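Local coordinates for protein B-agarase (Saccharophagus degradans, PDB 4BQ2) that probably hydrolyses the beta-linkages of agarose from chain ends, as an exo-acting beta-agarase of glycoside hydrolase family 50, at residues 454-463 with 577-586; 500-511 with 568-578. One frame throughout, in Å; residues are numbered along the deposited sequence.

Both contacts are made on the long helix 565-593, which presents residues 568-578 to interaction 2 and residues 577-586 to interaction 1, sharing Ala577 and Tyr578. Their centres lie about 15 Å apart, and each is about 25 Å from the centre of the chain. Along the sequence interaction 2 is nested within interaction 1: strand 454-455 and the start of helix 460-477 come first, then helices 500-503 and 505-511, and finally the shared helix. The two also meet directly, Met454 CE lying 4.0 Å from Ile506 CD1. Helix 565-593 thus serves as the common surface for the 454-463 connection and the 500-511 helical pair.

Interaction 1: 454-463 with 577-586; sequences MPDVFDPEFK and AYADQYFKVV
The Phe458 ring carries Gln581 on one face: CG sits over the ring centre, 3.6 Å from the centroid, as a CH-pi contact. The amide of Gln581 continues across the same ring, its plane only 14° from the ring plane, so the two flat groups are stacked. At the edge of the Phe458 ring comes Tyr578 CA. The Tyr578 ring is met at its own edge by Pro455 O and by Met454 CE. Val457 CG1 lies at the edge of the Tyr582 ring and, within its own segment, over one face of the Phe462 ring, offset toward the rim. The rings of Phe462 and Tyr582 meet obliquely, with Phe462 CZ 3.8 Å from Tyr582 CD1.

Two bonds from helix side chains hold the backbone of 454-463, one on the strand end and one on the turn. Tyr578 OH donates to Pro455 O at 2.6 Å, in the carbonyl plane and on a lone pair. Gln581 bends at chi2 (68°), which lays its amide along Phe458 and lets NE2 give a hydrogen bond to Val457 O at 3.1 Å, the acceptor lying in the amide plane but the donor tilted from the carbonyl plane. The Val457 side chain splits over the helix, CG2 going to Gln581 CG (3.6 Å) and CG1 to Tyr582 CA (3.7 Å). Farther along, Val585 CG1 touches Phe462 CE2 and the backbone of Lys463. The hydroxyl of Tyr582 is taken by Asp489, and Phe441 meets the Phe462 ring edge-to-face.

Asp456 OD1 accepts from Phe458 N at 3.0 Å, an Asx turn inside the type I turn 456-459, and Asp459 then N-caps helix 460-477 through Glu461 N. This is a strand-to-helix connection, from 454-455 into 460-477, laid against the flank of helix 565-593.

Interaction 2: 500-511 with 568-578; sequences DKAQYGIPIHTL and RADYSMLLSAY
Helix 505-511 crosses residues 568-578 of helix 565-593 almost perpendicularly, the axes of these segments 8.7 Å apart at closest approach and 97° between directions, and Pro507 sits at the crossing. Its CG presses on the backbone, 3.4 Å from Tyr571 O, with Leu574 CB and Leu575 CB close by.

Tyr571 is gripped from several sides. Ile508 CG1 lies over one ring face, offset toward the rim and 3.6 Å from Tyr571 CZ, while Leu511 CD1 comes to the ring edge. Tyr571 CB in turn touches Tyr504 CG at 3.4 Å; the two tyrosine rings meet obliquely, at the break between helices 500-503 and 505-511. Tyr504, at the N-cap position of helix 505-511, places the junction of the two helices against helix 565-593 through its side chain. At the C-terminal end of helix 505-511 Leu511 CD1 meets Leu574 CD1 at 3.6 Å. Near its start, Ile506 CG2 sits over the centre of one face of the Tyr578 ring.

Toward the start of the shared helix the contact turns polar. Arg568, its chain bent at chi3 (-52°), holds Asp500 end-on in a salt bridge: NH1 bonds OD1 at 2.8 Å and NH2 bonds OD2 at 3.1 Å. Both oxygens lie in the guanidinium plane, but the guanidinium comes from above the carboxylate plane, the two planes being 82° apart. A water extends the link, donating to Tyr504 OH and accepting from Arg568 NH1. Glu612 of helix 611-620 hydrogen-bonds both Tyr504 OH and Ser572 OG.

Interaction 1: 454-463 with 577-586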
loop_
_atom_site.group_PDB
_atom_site.type_symbol
_atom_site.label_atom_id
_atom_site.label_comp_id
_atom_site.label_asym_id
_atom_site.label_seq_id
_atom_site.Cartn_x
_atom_site.Cartn_y
_atom_site.Cartn_z
ATOM N N MET A 454 7.155 -4.975 -16.670
ATOM C CA MET A 454 7.030 -6.412 -16.383
ATOM C C MET A 454 8.147 -7.203 -17.067
ATOM O O MET A 454 8.611 -6.818 -18.162
ATOM C CB MET A 454 5.644 -6.896 -16.812
ATOM C CG MET A 454 4.540 -6.366 -15.915
ATOM S SD MET A 454 4.643 -7.017 -14.218
ATOM C CE MET A 454 3.990 -8.673 -14.485
ATOM N N PRO A 455 8.603 -8.299 -16.426
ATOM C CA PRO A 455 9.704 -9.045 -16.972
ATOM C C PRO A 455 9.280 -9.913 -18.144
ATOM O O PRO A 455 8.159 -10.418 -18.157
ATOM C CB PRO A 455 10.134 -9.952 -15.793
ATOM C CG PRO A 455 8.860 -10.165 -15.011
ATOM C CD PRO A 455 8.179 -8.814 -15.105
ATOM N N ASP A 456 10.169 -10.084 -19.111
ATOM C CA ASP A 456 9.947 -11.116 -20.137
ATOM C C ASP A 456 10.447 -12.427 -19.579
ATOM O O ASP A 456 11.632 -12.718 -19.631
ATOM C CB ASP A 456 10.667 -10.819 -21.463
ATOM C CG ASP A 456 10.230 -11.777 -22.562
ATOM O OD1 ASP A 456 9.970 -12.953 -22.217
ATOM O OD2 ASP A 456 10.094 -11.363 -23.747
ATOM N N VAL A 457 9.522 -13.208 -19.038
ATOM C CA VAL A 457 9.840 -14.390 -18.265
ATOM C C VAL A 457 10.284 -15.546 -19.142
ATOM O O VAL A 457 10.678 -16.588 -18.625
ATOM C CB VAL A 457 8.633 -14.806 -17.408
ATOM C CG1 VAL A 457 8.353 -13.729 -16.366
ATOM C CG2 VAL A 457 7.378 -15.019 -18.286
ATOM N N PHE A 458 10.182 -15.373 -20.466
ATOM C CA PHE A 458 10.703 -16.372 -21.412
ATOM C C PHE A 458 12.146 -16.072 -21.870
ATOM O O PHE A 458 12.793 -16.908 -22.504
ATOM C CB PHE A 458 9.742 -16.496 -22.615
ATOM C CG PHE A 458 8.459 -17.221 -22.287
ATOM C CD1 PHE A 458 8.397 -18.618 -22.352
ATOM C CD2 PHE A 458 7.328 -16.528 -21.927
ATOM C CE1 PHE A 458 7.216 -19.299 -22.045
ATOM C CE2 PHE A 458 6.162 -17.199 -21.615
ATOM C CZ PHE A 458 6.106 -18.582 -21.677
ATOM N N ASP A 459 12.645 -14.875 -21.553
ATOM C CA ASP A 459 14.043 -14.522 -21.794
ATOM C C ASP A 459 14.928 -15.340 -20.824
ATOM O O ASP A 459 14.695 -15.332 -19.611
ATOM C CB ASP A 459 14.214 -13.004 -21.615
ATOM C CG ASP A 459 15.650 -12.523 -21.828
ATOM O OD1 ASP A 459 16.551 -13.344 -22.118
ATOM O OD2 ASP A 459 15.876 -11.302 -21.655
ATOM N N PRO A 460 15.914 -16.093 -21.359
ATOM C CA PRO A 460 16.785 -16.878 -20.453
ATOM C C PRO A 460 17.450 -16.035 -19.338
ATOM O O PRO A 460 17.631 -16.522 -18.224
ATOM C CB PRO A 460 17.828 -17.485 -21.411
ATOM C CG PRO A 460 17.044 -17.655 -22.711
ATOM C CD PRO A 460 16.175 -16.414 -22.791
ATOM N N GLU A 461 17.759 -14.775 -19.632
ATOM C CA GLU A 461 18.300 -13.839 -18.647
ATOM C C GLU A 461 17.366 -13.550 -17.477
ATOM O O GLU A 461 17.861 -13.258 -16.369
ATOM C CB GLU A 461 18.752 -12.525 -19.297
ATOM C CG GLU A 461 19.456 -11.542 -18.350
ATOM C CD GLU A 461 20.823 -12.036 -17.866
ATOM O OE1 GLU A 461 21.324 -13.074 -18.388
ATOM O OE2 GLU A 461 21.402 -11.383 -16.961
ATOM N N PHE A 462 16.039 -13.611 -17.689
ATOM C CA PHE A 462 15.149 -13.539 -16.535
ATOM C C PHE A 462 15.461 -14.681 -15.535
ATOM O O PHE A 462 15.626 -14.447 -14.326
ATOM C CB PHE A 462 13.651 -13.513 -16.916
ATOM C CG PHE A 462 12.734 -13.518 -15.699
ATOM C CD1 PHE A 462 12.629 -12.393 -14.878
ATOM C CD2 PHE A 462 12.031 -14.668 -15.342
ATOM C CE1 PHE A 462 11.818 -12.401 -13.748
ATOM C CE2 PHE A 462 11.205 -14.677 -14.206
ATOM C CZ PHE A 462 11.110 -13.549 -13.411
ATOM N N LYS A 463 15.567 -15.911 -16.034
ATOM C CA LYS A 463 15.910 -17.030 -15.159
ATOM C C LYS A 463 17.292 -16.867 -14.511
ATOM O O LYS A 463 17.487 -17.173 -13.314
ATOM C CB LYS A 463 15.843 -18.361 -15.931
ATOM C CG LYS A 463 16.320 -19.564 -15.108
ATOM C CD LYS A 463 15.935 -20.883 -15.786
ATOM C CE LYS A 463 16.580 -22.077 -15.109
ATOM N NZ LYS A 463 16.112 -23.356 -15.732
ATOM N N ALA A 577 -0.384 -18.462 -19.678
ATOM C CA ALA A 577 0.925 -18.979 -20.034
ATOM C C ALA A 577 2.059 -18.079 -19.532
ATOM O O ALA A 577 3.090 -18.577 -19.031
ATOM C CB ALA A 577 1.014 -19.215 -21.538
ATOM N N TYR A 578 1.857 -16.764 -19.637
ATOM C CA TYR A 578 2.807 -15.782 -19.111
ATOM C C TYR A 578 3.004 -15.968 -17.581
ATOM O O TYR A 578 4.140 -16.103 -17.089
ATOM C CB TYR A 578 2.323 -14.345 -19.415
ATOM C CG TYR A 578 3.230 -13.271 -18.791
ATOM C CD1 TYR A 578 4.430 -12.888 -19.416
ATOM C CD2 TYR A 578 2.919 -12.688 -17.563
ATOM C CE1 TYR A 578 5.284 -11.932 -18.833
ATOM C CE2 TYR A 578 3.764 -11.726 -16.987
ATOM C CZ TYR A 578 4.951 -11.364 -17.617
ATOM O OH TYR A 578 5.802 -10.391 -17.060
ATOM N N ALA A 579 1.900 -15.949 -16.843
ATOM C CA ALA A 579 1.949 -16.156 -15.394
ATOM C C ALA A 579 2.500 -17.539 -14.971
ATOM O O ALA A 579 3.296 -17.622 -14.024
ATOM C CB ALA A 579 0.600 -15.879 -14.763
ATOM N N ASP A 580 2.106 -18.611 -15.663
ATOM C CA ASP A 580 2.726 -19.923 -15.408
ATOM C C ASP A 580 4.254 -19.906 -15.520
ATOM O O ASP A 580 4.952 -20.457 -14.658
ATOM C CB ASP A 580 2.201 -20.968 -16.386
ATOM C CG ASP A 580 0.827 -21.505 -16.015
ATOM O OD1 ASP A 580 0.352 -21.328 -14.866
ATOM O OD2 ASP A 580 0.206 -22.135 -16.901
ATOM N N GLN A 581 4.762 -19.247 -16.562
ATOM C CA GLN A 581 6.201 -19.171 -16.785
ATOM C C GLN A 581 6.905 -18.319 -15.727
ATOM O O GLN A 581 8.033 -18.672 -15.285
ATOM C CB GLN A 581 6.500 -18.682 -18.218
ATOM C CG GLN A 581 7.976 -18.511 -18.546
ATOM C CD GLN A 581 8.790 -19.811 -18.619
ATOM O OE1 GLN A 581 8.247 -20.925 -18.649
ATOM N NE2 GLN A 581 10.112 -19.663 -18.668
ATOM N N TYR A 582 6.263 -17.200 -15.333
ATOM C CA TYR A 582 6.794 -16.364 -14.256
ATOM C C TYR A 582 6.976 -17.222 -12.985
ATOM O O TYR A 582 8.090 -17.299 -12.414
ATOM C CB TYR A 582 5.881 -15.152 -13.955
ATOM C CG TYR A 582 6.347 -14.413 -12.712
ATOM C CD1 TYR A 582 7.370 -13.454 -12.777
ATOM C CD2 TYR A 582 5.804 -14.709 -11.462
ATOM C CE1 TYR A 582 7.811 -12.803 -11.621
ATOM C CE2 TYR A 582 6.260 -14.092 -10.312
ATOM C CZ TYR A 582 7.260 -13.143 -10.397
ATOM O OH TYR A 582 7.671 -12.542 -9.238
ATOM N N PHE A 583 5.891 -17.883 -12.556
ATOM C CA PHE A 583 5.906 -18.651 -11.298
ATOM C C PHE A 583 6.735 -19.918 -11.345
ATOM O O PHE A 583 7.366 -20.262 -10.343
ATOM C CB PHE A 583 4.485 -18.934 -10.779
ATOM C CG PHE A 583 3.804 -17.723 -10.240
ATOM C CD1 PHE A 583 4.248 -17.148 -9.051
ATOM C CD2 PHE A 583 2.762 -17.098 -10.946
ATOM C CE1 PHE A 583 3.672 -15.983 -8.571
ATOM C CE2 PHE A 583 2.156 -15.935 -10.446
ATOM C CZ PHE A 583 2.608 -15.390 -9.250
ATOM N N LYS A 584 6.780 -20.554 -12.519
ATOM C CA LYS A 584 7.652 -21.709 -12.786
ATOM C C LYS A 584 9.109 -21.330 -12.558
ATOM O O LYS A 584 9.835 -22.000 -11.795
ATOM C CB LYS A 584 7.464 -22.266 -14.205
ATOM C CG LYS A 584 8.186 -23.605 -14.437
ATOM C CD LYS A 584 8.013 -24.123 -15.862
ATOM C CE LYS A 584 8.863 -25.360 -16.118
ATOM N NZ LYS A 584 9.198 -25.527 -17.577
ATOM N N VAL A 585 9.536 -20.242 -13.181
ATOM C CA VAL A 585 10.937 -19.823 -13.075
ATOM C C VAL A 585 11.286 -19.398 -11.652
ATOM O O VAL A 585 12.338 -19.790 -11.124
ATOM C CB VAL A 585 11.285 -18.696 -14.071
ATOM C CG1 VAL A 585 12.631 -18.064 -13.749
ATOM C CG2 VAL A 585 11.316 -19.250 -15.470
ATOM N N VAL A 586 10.416 -18.613 -11.031
ATOM C CA VAL A 586 10.717 -18.146 -9.669
ATOM C C VAL A 586 10.727 -19.294 -8.664
ATOM O O VAL A 586 11.663 -19.404 -7.835
ATOM C CB VAL A 586 9.785 -17.021 -9.207
ATOM C CG1 VAL A 586 9.949 -16.745 -7.708
ATOM C CG2 VAL A 586 10.087 -15.746 -9.979
#

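Interaction 2: 500-511 with 568-578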
loop_
_atom_site.group_PDB
_atom_site.type_symbol
_atom_site.label_atom_id
_atom_site.label_comp_id
_atom_site.label_asym_id
_atom_site.label_seq_id
_atom_site.Cartn_x
_atom_site.Cartn_y
_atom_site.Cartn_z
ATOM N N ASP A 500 -11.923 -5.049 -19.326
ATOM C CA ASP A 500 -11.402 -6.285 -19.885
ATOM C C ASP A 500 -10.074 -6.049 -20.625
ATOM O O ASP A 500 -9.116 -6.824 -20.473
ATOM C CB ASP A 500 -12.471 -6.995 -20.719
ATOM C CG ASP A 500 -13.530 -7.644 -19.839
ATOM O OD1 ASP A 500 -13.126 -8.406 -18.930
ATOM O OD2 ASP A 500 -14.748 -7.384 -20.043
ATOM N N LYS A 501 -9.983 -4.936 -21.350
ATOM C CA LYS A 501 -8.712 -4.566 -21.958
ATOM C C LYS A 501 -7.603 -4.250 -20.970
ATOM O O LYS A 501 -6.415 -4.511 -21.276
ATOM C CB LYS A 501 -8.878 -3.414 -22.939
ATOM C CG LYS A 501 -9.626 -3.840 -24.204
ATOM C CD LYS A 501 -9.677 -2.702 -25.192
ATOM C CE LYS A 501 -10.586 -3.030 -26.359
ATOM N NZ LYS A 501 -10.446 -1.976 -27.387
ATOM N N ALA A 502 -7.964 -3.705 -19.802
ATOM C CA ALA A 502 -6.954 -3.443 -18.757
ATOM C C ALA A 502 -6.507 -4.783 -18.194
ATOM O O ALA A 502 -5.328 -5.044 -18.040
ATOM C CB ALA A 502 -7.525 -2.562 -17.653
ATOM N N GLN A 503 -7.471 -5.628 -17.891
ATOM C CA GLN A 503 -7.187 -6.955 -17.335
ATOM C C GLN A 503 -6.230 -7.774 -18.227
ATOM O O GLN A 503 -5.294 -8.453 -17.728
ATOM C CB GLN A 503 -8.484 -7.720 -17.056
ATOM C CG GLN A 503 -8.196 -9.178 -16.687
ATOM C CD GLN A 503 -9.041 -9.736 -15.555
ATOM O OE1 GLN A 503 -9.601 -10.826 -15.691
ATOM N NE2 GLN A 503 -9.078 -9.037 -14.405
ATOM N N TYR A 504 -6.438 -7.678 -19.536
ATOM C CA TYR A 504 -5.626 -8.429 -20.510
ATOM C C TYR A 504 -4.566 -7.555 -21.158
ATOM O O TYR A 504 -4.170 -7.755 -22.318
ATOM C CB TYR A 504 -6.536 -9.135 -21.549
ATOM C CG TYR A 504 -7.363 -10.195 -20.874
ATOM C CD1 TYR A 504 -6.750 -11.310 -20.283
ATOM C CD2 TYR A 504 -8.738 -10.053 -20.731
ATOM C CE1 TYR A 504 -7.500 -12.268 -19.603
ATOM C CE2 TYR A 504 -9.504 -11.012 -20.068
ATOM C CZ TYR A 504 -8.873 -12.121 -19.513
ATOM O OH TYR A 504 -9.588 -13.060 -18.842
ATOM N N GLY A 505 -4.084 -6.578 -20.393
ATOM C CA GLY A 505 -3.111 -5.628 -20.934
ATOM C C GLY A 505 -1.810 -6.255 -21.400
ATOM O O GLY A 505 -1.228 -5.797 -22.379
ATOM N N ILE A 506 -1.327 -7.287 -20.695
ATOM C CA ILE A 506 -0.074 -7.953 -21.116
ATOM C C ILE A 506 -0.247 -8.681 -22.463
ATOM O O ILE A 506 0.562 -8.491 -23.361
ATOM C CB ILE A 506 0.540 -8.851 -20.004
ATOM C CG1 ILE A 506 1.004 -7.973 -18.824
ATOM C CG2 ILE A 506 1.749 -9.621 -20.535
ATOM C CD1 ILE A 506 1.434 -8.781 -17.610
ATOM N N PRO A 507 -1.312 -9.517 -22.608
ATOM C CA PRO A 507 -1.560 -10.087 -23.940
ATOM C C PRO A 507 -1.754 -9.035 -25.029
ATOM O O PRO A 507 -1.158 -9.151 -26.085
ATOM C CB PRO A 507 -2.835 -10.898 -23.735
ATOM C CG PRO A 507 -2.677 -11.409 -22.347
ATOM C CD PRO A 507 -2.105 -10.223 -21.575
ATOM N N ILE A 508 -2.536 -7.999 -24.751
ATOM C CA ILE A 508 -2.837 -6.999 -25.770
ATOM C C ILE A 508 -1.557 -6.294 -26.202
ATOM O O ILE A 508 -1.236 -6.250 -27.391
ATOM C CB ILE A 508 -3.926 -6.027 -25.254
ATOM C CG1 ILE A 508 -5.264 -6.771 -25.182
ATOM C CG2 ILE A 508 -3.988 -4.724 -26.051
ATOM C CD1 ILE A 508 -6.396 -5.953 -24.595
ATOM N N HIS A 509 -0.804 -5.755 -25.241
ATOM C CA HIS A 509 0.447 -5.064 -25.571
ATOM C C HIS A 509 1.476 -5.970 -26.271
ATOM O O HIS A 509 2.166 -5.546 -27.206
ATOM C CB HIS A 509 1.070 -4.455 -24.308
ATOM C CG HIS A 509 2.239 -3.543 -24.581
ATOM N ND1 HIS A 509 3.517 -4.013 -24.819
ATOM C CD2 HIS A 509 2.321 -2.188 -24.618
ATOM C CE1 HIS A 509 4.329 -2.990 -25.023
ATOM N NE2 HIS A 509 3.629 -1.872 -24.906
ATOM N N THR A 510 1.603 -7.210 -25.804
ATOM C CA THR A 510 2.609 -8.099 -26.377
ATOM C C THR A 510 2.233 -8.567 -27.782
ATOM O O THR A 510 3.111 -8.676 -28.662
ATOM C CB THR A 510 2.864 -9.294 -25.458
ATOM O OG1 THR A 510 3.127 -8.791 -24.139
ATOM C CG2 THR A 510 4.077 -10.100 -25.948
ATOM N N LEU A 511 0.944 -8.834 -27.985
ATOM C CA LEU A 511 0.452 -9.238 -29.313
ATOM C C LEU A 511 0.703 -8.122 -30.321
ATOM O O LEU A 511 0.918 -8.390 -31.503
ATOM C CB LEU A 511 -1.029 -9.604 -29.276
ATOM C CG LEU A 511 -1.311 -10.999 -28.715
ATOM C CD1 LEU A 511 -2.806 -11.186 -28.506
ATOM C CD2 LEU A 511 -0.729 -12.090 -29.611
ATOM N N ARG A 568 -11.221 -12.758 -25.985
ATOM C CA ARG A 568 -11.110 -13.034 -24.553
ATOM C C ARG A 568 -10.453 -14.405 -24.232
ATOM O O ARG A 568 -9.547 -14.493 -23.380
ATOM C CB ARG A 568 -12.478 -12.934 -23.878
ATOM C CG ARG A 568 -12.407 -13.115 -22.385
ATOM C CD ARG A 568 -13.806 -13.118 -21.760
ATOM N NE ARG A 568 -14.572 -11.942 -22.181
ATOM C CZ ARG A 568 -14.516 -10.750 -21.590
ATOM N NH1 ARG A 568 -13.735 -10.566 -20.523
ATOM N NH2 ARG A 568 -15.239 -9.738 -22.069
ATOM N N ALA A 569 -10.901 -15.464 -24.911
ATOM C CA ALA A 569 -10.357 -16.812 -24.683
ATOM C C ALA A 569 -8.857 -16.831 -24.949
ATOM O O ALA A 569 -8.086 -17.444 -24.199
ATOM C CB ALA A 569 -11.065 -17.842 -25.563
ATOM N N ASP A 570 -8.450 -16.148 -26.007
ATOM C CA ASP A 570 -7.054 -16.042 -26.391
ATOM C C ASP A 570 -6.224 -15.217 -25.410
ATOM O O ASP A 570 -5.082 -15.607 -25.061
ATOM C CB ASP A 570 -6.915 -15.505 -27.827
ATOM C CG ASP A 570 -7.366 -16.531 -28.880
ATOM O OD1 ASP A 570 -7.397 -17.733 -28.559
ATOM O OD2 ASP A 570 -7.678 -16.136 -30.022
ATOM N N TYR A 571 -6.765 -14.084 -24.974
ATOM C CA TYR A 571 -6.035 -13.273 -24.005
ATOM C C TYR A 571 -5.897 -14.054 -22.700
ATOM O O TYR A 571 -4.829 -14.035 -22.086
ATOM C CB TYR A 571 -6.750 -11.965 -23.721
ATOM C CG TYR A 571 -6.903 -11.006 -24.878
ATOM C CD1 TYR A 571 -6.081 -11.075 -26.009
ATOM C CD2 TYR A 571 -7.868 -9.993 -24.816
ATOM C CE1 TYR A 571 -6.212 -10.151 -27.031
ATOM C CE2 TYR A 571 -8.030 -9.085 -25.847
ATOM C CZ TYR A 571 -7.199 -9.173 -26.953
ATOM O OH TYR A 571 -7.350 -8.270 -27.974
ATOM N N SER A 572 -6.966 -14.761 -22.312
ATOM C CA SER A 572 -6.953 -15.594 -21.098
ATOM C C SER A 572 -5.853 -16.668 -21.184
ATOM O O SER A 572 -5.060 -16.826 -20.256
ATOM C CB SER A 572 -8.306 -16.248 -20.841
ATOM O OG SER A 572 -8.281 -16.950 -19.597
ATOM N N MET A 573 -5.798 -17.373 -22.313
ATOM C CA MET A 573 -4.799 -18.403 -22.543
ATOM C C MET A 573 -3.357 -17.836 -22.469
ATOM O O MET A 573 -2.459 -18.461 -21.868
ATOM C CB MET A 573 -5.046 -19.081 -23.913
ATOM C CG MET A 573 -3.871 -19.914 -24.413
ATOM S SD MET A 573 -4.215 -20.733 -25.983
ATOM C CE MET A 573 -3.753 -19.415 -27.103
ATOM N N LEU A 574 -3.147 -16.682 -23.097
ATOM C CA LEU A 574 -1.826 -16.031 -23.144
ATOM C C LEU A 574 -1.391 -15.501 -21.762
ATOM O O LEU A 574 -0.204 -15.606 -21.379
ATOM C CB LEU A 574 -1.813 -14.886 -24.163
ATOM C CG LEU A 574 -2.157 -15.299 -25.606
ATOM C CD1 LEU A 574 -2.088 -14.110 -26.540
ATOM C CD2 LEU A 574 -1.294 -16.444 -26.094
ATOM N N LEU A 575 -2.346 -14.922 -21.033
ATOM C CA LEU A 575 -2.072 -14.459 -19.664
ATOM C C LEU A 575 -1.696 -15.642 -18.766
ATOM O O LEU A 575 -0.755 -15.539 -17.983
ATOM C CB LEU A 575 -3.247 -13.651 -19.058
ATOM C CG LEU A 575 -2.941 -12.906 -17.731
ATOM C CD1 LEU A 575 -1.670 -12.047 -17.843
ATOM C CD2 LEU A 575 -4.108 -12.066 -17.250
ATOM N N SER A 576 -2.428 -16.754 -18.886
ATOM C CA SER A 576 -2.140 -17.933 -18.115
ATOM C C SER A 576 -0.752 -18.403 -18.399
ATOM O O SER A 576 -0.009 -18.701 -17.473
ATOM C CB SER A 576 -3.145 -19.066 -18.379
ATOM O OG SER A 576 -4.377 -18.793 -17.731
ATOM N N ALA A 577 -0.384 -18.462 -19.678
ATOM C CA ALA A 577 0.925 -18.979 -20.034
ATOM C C ALA A 577 2.059 -18.079 -19.532
ATOM O O ALA A 577 3.090 -18.577 -19.031
ATOM C CB ALA A 577 1.014 -19.215 -21.538
ATOM N N TYR A 578 1.857 -16.764 -19.637
ATOM C CA TYR A 578 2.807 -15.782 -19.111
ATOM C C TYR A 578 3.004 -15.968 -17.581
ATOM O O TYR A 578 4.140 -16.103 -17.089
ATOM C CB TYR A 578 2.323 -14.345 -19.415
ATOM C CG TYR A 578 3.230 -13.271 -18.791
ATOM C CD1 TYR A 578 4.430 -12.888 -19.416
ATOM C CD2 TYR A 578 2.919 -12.688 -17.563
ATOM C CE1 TYR A 578 5.284 -11.932 -18.833
ATOM C CE2 TYR A 578 3.764 -11.726 -16.987
ATOM C CZ TYR A 578 4.951 -11.364 -17.617
ATOM O OH TYR A 578 5.802 -10.391 -17.060
HETATM O O HOH W 1 -12.275 -12.491 -18.473
#